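Local coordinates for mevalonate diphosphate decarboxylase (PDB 3LTO), which probably catalyses the ATP-dependent decarboxylation of mevalonate diphosphate to isopentenyl diphosphate, a step of isoprenoid biosynthesis, at residues A[263-266]-A[267-271]; A[290-293]-A[294-298]. One frame throughout, in Å; residues are numbered along the deposited sequence.

Contact 1: A[263-266]-A[267-271]; sequences ILSV and IEKFW
Phe270 N donates to Val266 O at 2.8 Å, the shortest of four successive i to i+4 bonds that make this stretch about two and a half turns of alpha-helix. Lys269 N to Ser265 O is the straightest of them, with an N-H...O angle of 171°; the other three are somewhat more bent.

Side chains mostly meet the preceding turn through its carbonyls. Ile267 carries CG1 beside its own backbone N (chi1 -69°), which lays that methylene 3.2 Å from Ile263 O, while its CD1 reaches Ile263 CG1 at 4.5 Å, a loose apolar touch. Glu268 turns CG back in the same way, 3.4 Å from Leu264 O. Lys269 runs its CG past Ser265 O at 3.5 Å, and its CE comes alongside Ser265 OG at 3.9 Å, a polar-to-aliphatic approach on the outer side of the helix. Phe270 swings its ring the other way: with CG anti to the backbone N (chi1 -176°), only its CB lies against Val266 O, at 3.4 Å, and the ring leaves the preceding turn.

That ring meets Phe303 edge-to-face in helix 297-308, which also receives Ile263, Val266 and Ile267. Leu264 and Glu268 reach Trp236 of helix 228-247, where Tyr232 stacks on Trp271. Leu264 rests on Val288 and Ile267 on Leu290, so helix 258-274 packs over strand 288-292 of the four-stranded antiparallel sheet.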
loop_
_atom_site.group_PDB
_atom_site.type_symbol
_atom_site.label_atom_id
_atom_site.label_comp_id
_atom_site.label_asym_id
_atom_site.label_seq_id
_atom_site.Cartn_x
_atom_site.Cartn_y
_atom_site.Cartn_z
ATOM N N ILE A 263 30.151 -0.604 -25.972
ATOM C CA ILE A 263 30.099 0.602 -25.158
ATOM C C ILE A 263 29.989 0.311 -23.660
ATOM O O ILE A 263 30.510 1.063 -22.841
ATOM C CB ILE A 263 28.959 1.549 -25.640
ATOM C CG1 ILE A 263 29.085 2.903 -24.941
ATOM C CG2 ILE A 263 27.592 0.930 -25.378
ATOM C CD1 ILE A 263 30.478 3.538 -25.077
ATOM N N LEU A 264 29.324 -0.781 -23.290
ATOM C CA LEU A 264 29.227 -1.129 -21.873
ATOM C C LEU A 264 30.632 -1.486 -21.379
ATOM O O LEU A 264 31.043 -1.073 -20.300
ATOM C CB LEU A 264 28.279 -2.316 -21.657
ATOM C CG LEU A 264 26.796 -2.042 -21.915
ATOM C CD1 LEU A 264 25.976 -3.280 -21.598
ATOM C CD2 LEU A 264 26.348 -0.869 -21.054
ATOM N N SER A 265 31.362 -2.247 -22.189
ATOM C CA SER A 265 32.728 -2.647 -21.864
ATOM C C SER A 265 33.608 -1.409 -21.736
ATOM O O SER A 265 34.465 -1.329 -20.858
ATOM C CB SER A 265 33.285 -3.553 -22.964
ATOM O OG SER A 265 34.642 -3.875 -22.728
ATOM N N VAL A 266 33.391 -0.441 -22.617
ATOM C CA VAL A 266 34.165 0.788 -22.576
ATOM C C VAL A 266 33.900 1.535 -21.270
ATOM O O VAL A 266 34.822 2.046 -20.635
ATOM C CB VAL A 266 33.828 1.694 -23.785
ATOM C CG1 VAL A 266 34.331 3.108 -23.552
ATOM C CG2 VAL A 266 34.476 1.124 -25.047
ATOM N N ILE A 267 32.642 1.587 -20.855
ATOM C CA ILE A 267 32.303 2.276 -19.618
ATOM C C ILE A 267 33.005 1.619 -18.427
ATOM O O ILE A 267 33.500 2.311 -17.540
ATOM C CB ILE A 267 30.765 2.293 -19.393
ATOM C CG1 ILE A 267 30.108 3.202 -20.434
ATOM C CG2 ILE A 267 30.443 2.791 -17.998
ATOM C CD1 ILE A 267 28.601 3.069 -20.517
ATOM N N GLU A 268 33.059 0.291 -18.411
ATOM C CA GLU A 268 33.715 -0.422 -17.321
ATOM C C GLU A 268 35.192 -0.056 -17.280
ATOM O O GLU A 268 35.725 0.284 -16.226
ATOM C CB GLU A 268 33.580 -1.932 -17.498
ATOM C CG GLU A 268 32.183 -2.454 -17.406
ATOM C CD GLU A 268 32.131 -3.966 -17.497
ATOM O OE1 GLU A 268 32.518 -4.520 -18.546
ATOM O OE2 GLU A 268 31.707 -4.601 -16.513
ATOM N N LYS A 269 35.850 -0.135 -18.434
ATOM C CA LYS A 269 37.265 0.197 -18.520
ATOM C C LYS A 269 37.467 1.649 -18.101
ATOM O O LYS A 269 38.442 1.973 -17.429
ATOM C CB LYS A 269 37.787 -0.010 -19.947
ATOM C CG LYS A 269 37.911 -1.465 -20.385
ATOM C CD LYS A 269 38.322 -1.555 -21.857
ATOM C CE LYS A 269 38.466 -2.994 -22.342
ATOM N NZ LYS A 269 39.613 -3.698 -21.696
ATOM N N PHE A 270 36.544 2.523 -18.506
ATOM C CA PHE A 270 36.635 3.937 -18.144
ATOM C C PHE A 270 36.621 4.055 -16.622
ATOM O O PHE A 270 37.435 4.770 -16.049
ATOM C CB PHE A 270 35.460 4.732 -18.726
ATOM C CG PHE A 270 35.549 6.214 -18.474
ATOM C CD1 PHE A 270 36.382 7.019 -19.254
ATOM C CD2 PHE A 270 34.811 6.808 -17.451
ATOM C CE1 PHE A 270 36.480 8.394 -19.020
ATOM C CE2 PHE A 270 34.904 8.183 -17.211
ATOM C CZ PHE A 270 35.739 8.974 -17.998
ATOM N N TRP A 271 35.696 3.338 -15.983
ATOM C CA TRP A 271 35.555 3.336 -14.525
ATOM C C TRP A 271 36.819 2.831 -13.820
ATOM O O TRP A 271 37.217 3.374 -12.786
ATOM C CB TRP A 271 34.375 2.445 -14.094
ATOM C CG TRP A 271 33.120 3.183 -13.660
ATOM C CD1 TRP A 271 32.005 3.422 -14.412
ATOM C CD2 TRP A 271 32.854 3.744 -12.364
ATOM N NE1 TRP A 271 31.062 4.089 -13.667
ATOM C CE2 TRP A 271 31.555 4.299 -12.406
ATOM C CE3 TRP A 271 33.588 3.828 -11.172
ATOM C CZ2 TRP A 271 30.970 4.934 -11.298
ATOM C CZ3 TRP A 271 33.003 4.463 -10.063
ATOM C CH2 TRP A 271 31.709 5.004 -10.138
#

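Contact 2: A[290-293]-A[294-298]; sequences LLYR and SDQTD
Gln296, the N-cap residue of helix 297-308, reaches back to Arg293 just beyond the end of strand 288-292, and residues 293-296 form a type I beta turn: Gln296 N bonds to Arg293 O, and Ser294 and Asp295 have the helical-type backbone angles of its two central positions. Among the hydrogen bonds, Arg293 N gives to Gln296 OE1 at 2.7 Å and 171°, in the amide plane and on a lone pair. The turn bond, Gln296 N to Arg293 O, measures 2.8 Å, but its donor stands well above the carbonyl plane rather than on a lone pair.

The ionic part is the salt bridge from Arg293 NH1 to Asp295 OD1, 2.6 Å long. The carboxylate is met on its syn side; the two flat groups are not far from parallel, yet the bond is bent and leaves the carboxylate plane. Asp295 holds CG between its backbone N and carbonyl carbon (chi1 72°), which brings the carboxylate back to the edge of the Arg293 guanidinium. Asp276 bridges NH2, so the two aspartates probably compensate the arginine's charge; Trp228 is its cation-pi partner.

Flat groups supply the rest. The amide of Gln296 lies over one face of the guanidinium, inclined to it, with CD 3.2 Å above the guanidinium plane and away from its middle. Its NE2 is satisfied by Gly277 O, which helps fix which way round the amide sits. Against Tyr292 the amide comes to the ring edge instead, at 67° between planes, and Gln296 OE1 lies 3.6 Å from Tyr292 CD1.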
loop_
_atom_site.group_PDB
_atom_site.type_symbol
_atom_site.label_atom_id
_atom_site.label_comp_id
_atom_site.label_asym_id
_atom_site.label_seq_id
_atom_site.Cartn_x
_atom_site.Cartn_y
_atom_site.Cartn_z
ATOM N N LEU A 290 22.952 6.986 -18.969
ATOM C CA LEU A 290 24.057 7.402 -18.134
ATOM C C LEU A 290 23.533 8.450 -17.156
ATOM O O LEU A 290 22.720 9.297 -17.519
ATOM C CB LEU A 290 25.172 8.020 -18.979
ATOM C CG LEU A 290 25.823 7.208 -20.101
ATOM C CD1 LEU A 290 27.029 7.983 -20.624
ATOM C CD2 LEU A 290 26.264 5.835 -19.575
ATOM N N LEU A 291 24.001 8.374 -15.914
ATOM C CA LEU A 291 23.630 9.321 -14.871
ATOM C C LEU A 291 24.918 9.760 -14.199
ATOM O O LEU A 291 25.704 8.926 -13.736
ATOM C CB LEU A 291 22.691 8.673 -13.849
ATOM C CG LEU A 291 21.259 8.450 -14.336
ATOM C CD1 LEU A 291 20.467 7.691 -13.283
ATOM C CD2 LEU A 291 20.610 9.798 -14.629
ATOM N N TYR A 292 25.138 11.070 -14.171
ATOM C CA TYR A 292 26.338 11.658 -13.582
ATOM C C TYR A 292 25.942 12.607 -12.469
ATOM O O TYR A 292 24.858 13.182 -12.499
ATOM C CB TYR A 292 27.103 12.475 -14.627
ATOM C CG TYR A 292 27.835 11.691 -15.689
ATOM C CD1 TYR A 292 29.098 11.161 -15.443
ATOM C CD2 TYR A 292 27.283 11.520 -16.957
ATOM C CE1 TYR A 292 29.796 10.484 -16.435
ATOM C CE2 TYR A 292 27.975 10.847 -17.960
ATOM C CZ TYR A 292 29.229 10.333 -17.692
ATOM O OH TYR A 292 29.925 9.677 -18.681
ATOM N N ARG A 293 26.832 12.771 -11.495
ATOM C CA ARG A 293 26.595 13.693 -10.395
ATOM C C ARG A 293 26.748 15.113 -10.940
ATOM O O ARG A 293 27.413 15.325 -11.952
ATOM C CB ARG A 293 27.625 13.477 -9.285
ATOM C CG ARG A 293 27.449 12.204 -8.492
ATOM C CD ARG A 293 28.410 12.153 -7.314
ATOM N NE ARG A 293 29.585 11.341 -7.606
ATOM C CZ ARG A 293 30.663 11.774 -8.241
ATOM N NH1 ARG A 293 30.733 13.029 -8.647
ATOM N NH2 ARG A 293 31.657 10.940 -8.497
ATOM N N SER A 294 26.137 16.085 -10.268
ATOM C CA SER A 294 26.231 17.475 -10.701
ATOM C C SER A 294 27.688 17.923 -10.731
ATOM O O SER A 294 28.042 18.827 -11.479
ATOM C CB SER A 294 25.440 18.385 -9.765
ATOM O OG SER A 294 25.967 18.323 -8.452
ATOM N N ASP A 295 28.536 17.283 -9.931
ATOM C CA ASP A 295 29.959 17.634 -9.901
ATOM C C ASP A 295 30.796 16.824 -10.898
ATOM O O ASP A 295 32.022 16.898 -10.885
ATOM C CB ASP A 295 30.541 17.436 -8.497
ATOM C CG ASP A 295 30.701 15.973 -8.133
ATOM O OD1 ASP A 295 29.680 15.285 -7.965
ATOM O OD2 ASP A 295 31.854 15.507 -8.022
ATOM N N GLN A 296 30.142 16.054 -11.760
ATOM C CA GLN A 296 30.865 15.251 -12.738
ATOM C C GLN A 296 30.748 15.793 -14.156
ATOM O O GLN A 296 31.054 15.077 -15.112
ATOM C CB GLN A 296 30.357 13.809 -12.735
ATOM C CG GLN A 296 30.773 12.962 -11.556
ATOM C CD GLN A 296 30.281 11.529 -11.704
ATOM O OE1 GLN A 296 29.083 11.290 -11.818
ATOM N NE2 GLN A 296 31.207 10.576 -11.714
ATOM N N THR A 297 30.308 17.043 -14.300
ATOM C CA THR A 297 30.155 17.632 -15.627
ATOM C C THR A 297 31.378 17.420 -16.513
ATOM O O THR A 297 31.246 16.996 -17.658
ATOM C CB THR A 297 29.863 19.147 -15.555
ATOM O OG1 THR A 297 28.668 19.363 -14.798
ATOM C CG2 THR A 297 29.662 19.725 -16.963
ATOM N N ASP A 298 32.565 17.704 -15.989
ATOM C CA ASP A 298 33.775 17.535 -16.785
ATOM C C ASP A 298 34.101 16.085 -17.098
ATOM O O ASP A 298 34.562 15.780 -18.193
ATOM C CB ASP A 298 34.978 18.193 -16.108
ATOM C CG ASP A 298 34.896 19.707 -16.124
ATOM O OD1 ASP A 298 34.264 20.262 -17.052
ATOM O OD2 ASP A 298 35.477 20.343 -15.219
#

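How the contacts relate
Contact 1 closes before contact 2 opens along the chain, and their centres are 16 Å apart, yet the two meet directly: Ile267 CD1 touches Leu290 CD2 at 3.7 Å, an apolar contact between helix 258-274 and strand 288-292. A second connection passes through helix 297-308, which starts in contact 2: its Phe303 receives Ile267 and Phe270 from 263-271 and also Tyr292 from 290-298. Both contacts thus belong to one helix-over-sheet layer of the C-terminal, GHMP-type domain. Their centres lie about 24 and 20 Å from the centre of the chain, on the same side, and no residue of either contact is identified as binding substrate or nucleotide.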